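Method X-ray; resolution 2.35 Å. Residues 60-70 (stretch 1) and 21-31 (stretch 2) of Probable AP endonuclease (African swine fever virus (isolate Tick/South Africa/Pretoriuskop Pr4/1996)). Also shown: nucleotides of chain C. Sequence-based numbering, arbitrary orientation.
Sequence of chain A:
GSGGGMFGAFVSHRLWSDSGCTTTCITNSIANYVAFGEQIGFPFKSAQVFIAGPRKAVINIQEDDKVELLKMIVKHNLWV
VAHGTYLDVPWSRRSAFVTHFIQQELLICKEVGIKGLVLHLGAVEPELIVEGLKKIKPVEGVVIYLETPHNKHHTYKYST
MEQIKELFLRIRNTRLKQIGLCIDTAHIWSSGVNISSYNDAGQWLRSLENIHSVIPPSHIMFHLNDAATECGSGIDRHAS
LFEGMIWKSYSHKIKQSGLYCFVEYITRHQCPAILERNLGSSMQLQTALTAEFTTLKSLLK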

# COMPACT_ATOMS: atom_id res chain seq x y z
N ASN A 60 -10.40 7.53 -13.75
CA ASN A 60 -11.75 7.37 -13.24
C ASN A 60 -12.28 8.64 -12.58
O ASN A 60 -13.47 8.96 -12.73
CB ASN A 60 -11.80 6.22 -12.22
CG ASN A 60 -11.33 4.91 -12.80
OD1 ASN A 60 -10.60 4.16 -12.15
ND2 ASN A 60 -11.74 4.62 -14.03
N ILE A 61 -11.42 9.37 -11.87
CA ILE A 61 -11.88 10.51 -11.08
C ILE A 61 -12.27 11.66 -11.99
O ILE A 61 -11.61 11.93 -13.01
CB ILE A 61 -10.79 10.92 -10.07
CG1 ILE A 61 -11.31 11.99 -9.11
CG2 ILE A 61 -9.53 11.38 -10.79
CD1 ILE A 61 -10.42 12.21 -7.91
N GLN A 62 -13.35 12.34 -11.64
CA GLN A 62 -13.90 13.43 -12.43
C GLN A 62 -13.66 14.77 -11.74
O GLN A 62 -13.20 14.84 -10.60
CB GLN A 62 -15.39 13.20 -12.71
CG GLN A 62 -15.73 11.75 -13.05
CD GLN A 62 -16.73 11.63 -14.19
OE1 GLN A 62 -16.35 11.50 -15.36
NE2 GLN A 62 -18.02 11.68 -13.85
N GLU A 63 -14.01 15.85 -12.45
CA GLU A 63 -13.63 17.20 -12.01
C GLU A 63 -14.22 17.54 -10.65
O GLU A 63 -13.49 17.93 -9.73
CB GLU A 63 -14.07 18.23 -13.06
N ASP A 64 -15.54 17.42 -10.50
CA ASP A 64 -16.17 17.72 -9.22
C ASP A 64 -15.59 16.83 -8.12
O ASP A 64 -15.43 17.28 -6.97
CB ASP A 64 -17.68 17.53 -9.31
CG ASP A 64 -18.33 18.50 -10.28
OD1 ASP A 64 -17.74 19.56 -10.55
OD2 ASP A 64 -19.44 18.19 -10.76
N ASP A 65 -15.27 15.58 -8.45
CA ASP A 65 -14.65 14.69 -7.47
C ASP A 65 -13.28 15.20 -7.06
O ASP A 65 -12.90 15.12 -5.89
CB ASP A 65 -14.55 13.28 -8.05
CG ASP A 65 -14.83 12.21 -7.02
OD1 ASP A 65 -14.93 12.55 -5.82
OD2 ASP A 65 -14.94 11.03 -7.41
N LYS A 66 -12.52 15.74 -8.02
CA LYS A 66 -11.18 16.23 -7.72
C LYS A 66 -11.22 17.43 -6.78
O LYS A 66 -10.34 17.58 -5.92
CB LYS A 66 -10.45 16.59 -9.02
CG LYS A 66 -10.18 15.39 -9.92
CD LYS A 66 -9.76 15.82 -11.32
CE LYS A 66 -8.38 16.45 -11.32
NZ LYS A 66 -7.84 16.55 -12.71
N VAL A 67 -12.23 18.28 -6.91
CA VAL A 67 -12.33 19.45 -6.04
C VAL A 67 -12.80 19.04 -4.65
O VAL A 67 -12.27 19.51 -3.63
CB VAL A 67 -13.26 20.51 -6.67
CG1 VAL A 67 -13.43 21.69 -5.73
CG2 VAL A 67 -12.71 20.95 -8.01
N GLU A 68 -13.80 18.17 -4.57
CA GLU A 68 -14.31 17.73 -3.27
C GLU A 68 -13.30 16.86 -2.54
O GLU A 68 -13.23 16.90 -1.31
CB GLU A 68 -15.63 16.99 -3.44
CG GLU A 68 -16.76 17.86 -3.98
CD GLU A 68 -17.07 19.04 -3.07
OE1 GLU A 68 -17.45 18.81 -1.91
OE2 GLU A 68 -16.93 20.20 -3.53
N LEU A 69 -12.51 16.06 -3.27
CA LEU A 69 -11.55 15.18 -2.63
C LEU A 69 -10.47 15.99 -1.90
O LEU A 69 -10.04 15.61 -0.80
CB LEU A 69 -10.91 14.25 -3.65
CG LEU A 69 -9.87 13.27 -3.12
CD1 LEU A 69 -10.45 12.44 -1.99
CD2 LEU A 69 -9.36 12.37 -4.24
N LEU A 70 -10.03 17.10 -2.49
CA LEU A 70 -9.04 17.94 -1.83
C LEU A 70 -9.61 18.54 -0.54
O LEU A 70 -8.92 18.58 0.49
CB LEU A 70 -8.57 19.05 -2.77
CG LEU A 70 -7.55 20.02 -2.19
CD1 LEU A 70 -6.23 19.30 -1.92
CD2 LEU A 70 -7.34 21.20 -3.12
P DA C 4 -15.86 4.45 -12.01
OP1 DA C 4 -15.31 5.76 -11.61
OP2 DA C 4 -17.04 3.90 -11.30
O5' DA C 4 -16.21 4.51 -13.57
C5' DA C 4 -15.16 4.69 -14.51
C4' DA C 4 -15.59 4.28 -15.90
O4' DA C 4 -15.81 2.84 -15.94
C3' DA C 4 -16.88 4.92 -16.39
O3' DA C 4 -16.73 5.29 -17.75
C2' DA C 4 -17.93 3.82 -16.20
C1' DA C 4 -17.11 2.55 -16.39
N9 DA C 4 -17.61 1.41 -15.63
C8 DA C 4 -17.96 1.40 -14.30
N7 DA C 4 -18.37 0.23 -13.87
C5 DA C 4 -18.27 -0.58 -14.99
C6 DA C 4 -18.56 -1.95 -15.19
N6 DA C 4 -19.02 -2.76 -14.23
N1 DA C 4 -18.36 -2.45 -16.43
C2 DA C 4 -17.90 -1.64 -17.39
N3 DA C 4 -17.59 -0.34 -17.32
C4 DA C 4 -17.81 0.13 -16.08
P DG C 3 -13.06 0.40 -7.34
OP1 DG C 3 -12.39 1.48 -6.58
OP2 DG C 3 -14.19 -0.34 -6.74
O5' DG C 3 -13.53 1.01 -8.74
C5' DG C 3 -12.56 1.43 -9.68
C4' DG C 3 -13.20 1.74 -11.02
O4' DG C 3 -13.40 0.50 -11.76
C3' DG C 3 -14.57 2.41 -10.95
O3' DG C 3 -14.65 3.39 -11.96
C2' DG C 3 -15.53 1.26 -11.20
C1' DG C 3 -14.74 0.42 -12.19
N9 DG C 3 -15.13 -0.99 -12.21
C8 DG C 3 -15.50 -1.76 -11.14
N7 DG C 3 -15.79 -2.99 -11.46
C5 DG C 3 -15.60 -3.03 -12.83
C6 DG C 3 -15.77 -4.11 -13.74
O6 DG C 3 -16.12 -5.27 -13.50
N1 DG C 3 -15.47 -3.72 -15.05
C2 DG C 3 -15.07 -2.47 -15.43
N2 DG C 3 -14.83 -2.29 -16.74
N3 DG C 3 -14.91 -1.45 -14.59
C4 DG C 3 -15.20 -1.81 -13.31
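Stretch 2, residues 21-31: CTTTCITNSIA

Stretch 2 lies on stretch 1 as a helix start packed alongside another helix, held by one buried aspartate, D65, whose carboxylate receives the first turn of the incoming helix, with apolar contacts nearby. Residues 21-24 precede the helix: C21 to T24 form a type II' beta turn, closed by T24 N to C21 O at 3.2 Å, and T22 at its second position has phi/psi of 51/-104°. A disulfide between C21 SG and C25 SG (2.0 Å) ties this turn to the first helical residue. From C25 to A31 the chain is helical, with N28 N to T24 O (3.0 Å) opening the ladder of backbone bonds; in stretch 1 the helix spans 63-70. The two helices run in broadly the same direction, their axes at 36° and 8.4 Å apart at closest approach. In the register, D65 lies against T24 (CA to CA 4.1 Å) and L69 against T27 (CA to CA 5.1 Å), a short spacing that brings side chains of one helix to the backbone of the other.

T24 occupies the N-cap position, but its own side chain makes no capping bond. D65 reaches across from stretch 1: its CA-to-CB bond points sideways, yet the end of the side chain comes nearer, with chi1 at -142° between wells. I26 N donates to D65 OD2 at 2.8 Å and T27 N to D65 OD1 at 3.0 Å, so both carboxylate oxygens engage amides of the first turn, which have no preceding helical carbonyl to bond. T27 OG1 also donates to D65 OD1, at 2.7 Å. C25 N lies 3.2 Å from D65 OD2, but the angle is too poor for a hydrogen bond.

The CA-to-CB bond of T27 points toward stretch 1, and its OG1 also packs 3.4 Å from L69 CB. Apolar contacts extend along the interface: I26 CD1 lies 3.7 Å from I61 CB, while one helical turn further on I30 CD1 meets L69 CD1 at 3.7 Å. On the more exposed side, T24 CG2 rests 3.8 Å from D64 CB and 4.0 Å from E68 CG. T23 lies beside the start of the stretch 1 helix, its O 4.1 Å from Q62 CB and its OG1 3.1 Å from D64 OD2. Water 1 bridges the two stretches here, accepting from D64 N at 2.9 Å and hydrogen-bonded to T23 OG1 at 3.0 Å. Altogether the contact buries 558 Å², both sides summed.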

# COMPACT_ATOMS: atom_id res chain seq x y z
N CYS A 21 -24.11 8.52 -6.68
CA CYS A 21 -23.03 9.42 -6.33
C CYS A 21 -22.61 10.31 -7.49
O CYS A 21 -21.87 11.27 -7.26
CB CYS A 21 -21.82 8.62 -5.81
SG CYS A 21 -21.25 7.30 -6.92
N THR A 22 -23.07 10.01 -8.70
CA THR A 22 -22.88 10.84 -9.88
C THR A 22 -21.43 11.24 -10.11
O THR A 22 -20.61 10.44 -10.55
CB THR A 22 -23.76 12.10 -9.79
OG1 THR A 22 -23.18 13.03 -8.87
CG2 THR A 22 -25.16 11.75 -9.34
N THR A 23 -21.10 12.49 -9.78
CA THR A 23 -19.84 13.11 -10.17
C THR A 23 -18.80 13.13 -9.07
O THR A 23 -17.66 13.52 -9.33
CB THR A 23 -20.09 14.54 -10.66
OG1 THR A 23 -18.85 15.15 -11.03
CG2 THR A 23 -20.75 15.37 -9.55
N THR A 24 -19.14 12.73 -7.85
CA THR A 24 -18.24 12.80 -6.70
C THR A 24 -18.20 11.47 -5.96
O THR A 24 -18.33 11.41 -4.74
CB THR A 24 -18.67 13.92 -5.75
OG1 THR A 24 -20.01 13.68 -5.31
CG2 THR A 24 -18.60 15.28 -6.44
N CYS A 25 -18.00 10.38 -6.70
CA CYS A 25 -18.15 9.05 -6.11
C CYS A 25 -16.99 8.68 -5.20
O CYS A 25 -17.19 8.01 -4.18
CB CYS A 25 -18.33 8.02 -7.22
SG CYS A 25 -19.88 8.20 -8.11
N ILE A 26 -15.76 9.09 -5.54
CA ILE A 26 -14.62 8.73 -4.71
C ILE A 26 -14.69 9.45 -3.37
O ILE A 26 -14.52 8.84 -2.31
CB ILE A 26 -13.30 9.04 -5.44
CG1 ILE A 26 -13.22 8.25 -6.75
CG2 ILE A 26 -12.11 8.72 -4.54
CD1 ILE A 26 -11.95 8.50 -7.53
N THR A 27 -14.93 10.76 -3.40
CA THR A 27 -15.05 11.52 -2.16
C THR A 27 -16.24 11.05 -1.33
O THR A 27 -16.17 10.99 -0.10
CB THR A 27 -15.18 13.01 -2.47
OG1 THR A 27 -14.16 13.40 -3.40
CG2 THR A 27 -15.03 13.84 -1.20
N ASN A 28 -17.35 10.72 -2.00
CA ASN A 28 -18.51 10.18 -1.29
C ASN A 28 -18.17 8.86 -0.60
O ASN A 28 -18.58 8.63 0.54
CB ASN A 28 -19.68 9.99 -2.26
CG ASN A 28 -20.81 9.18 -1.66
OD1 ASN A 28 -20.90 7.97 -1.87
ND2 ASN A 28 -21.69 9.84 -0.92
N SER A 29 -17.42 7.99 -1.28
CA SER A 29 -17.02 6.73 -0.68
C SER A 29 -16.12 6.95 0.53
O SER A 29 -16.27 6.28 1.56
CB SER A 29 -16.33 5.85 -1.71
OG SER A 29 -15.14 6.46 -2.19
N ILE A 30 -15.17 7.88 0.41
CA ILE A 30 -14.29 8.19 1.53
C ILE A 30 -15.08 8.79 2.69
O ILE A 30 -14.79 8.53 3.87
CB ILE A 30 -13.16 9.12 1.07
CG1 ILE A 30 -12.20 8.36 0.15
CG2 ILE A 30 -12.41 9.72 2.26
CD1 ILE A 30 -11.09 9.21 -0.41
N ALA A 31 -16.11 9.59 2.38
CA ALA A 31 -16.96 10.14 3.43
C ALA A 31 -17.64 9.03 4.22
O ALA A 31 -17.66 9.05 5.46
CB ALA A 31 -18.00 11.08 2.82
O HOH W 1 -17.05 16.76 -12.86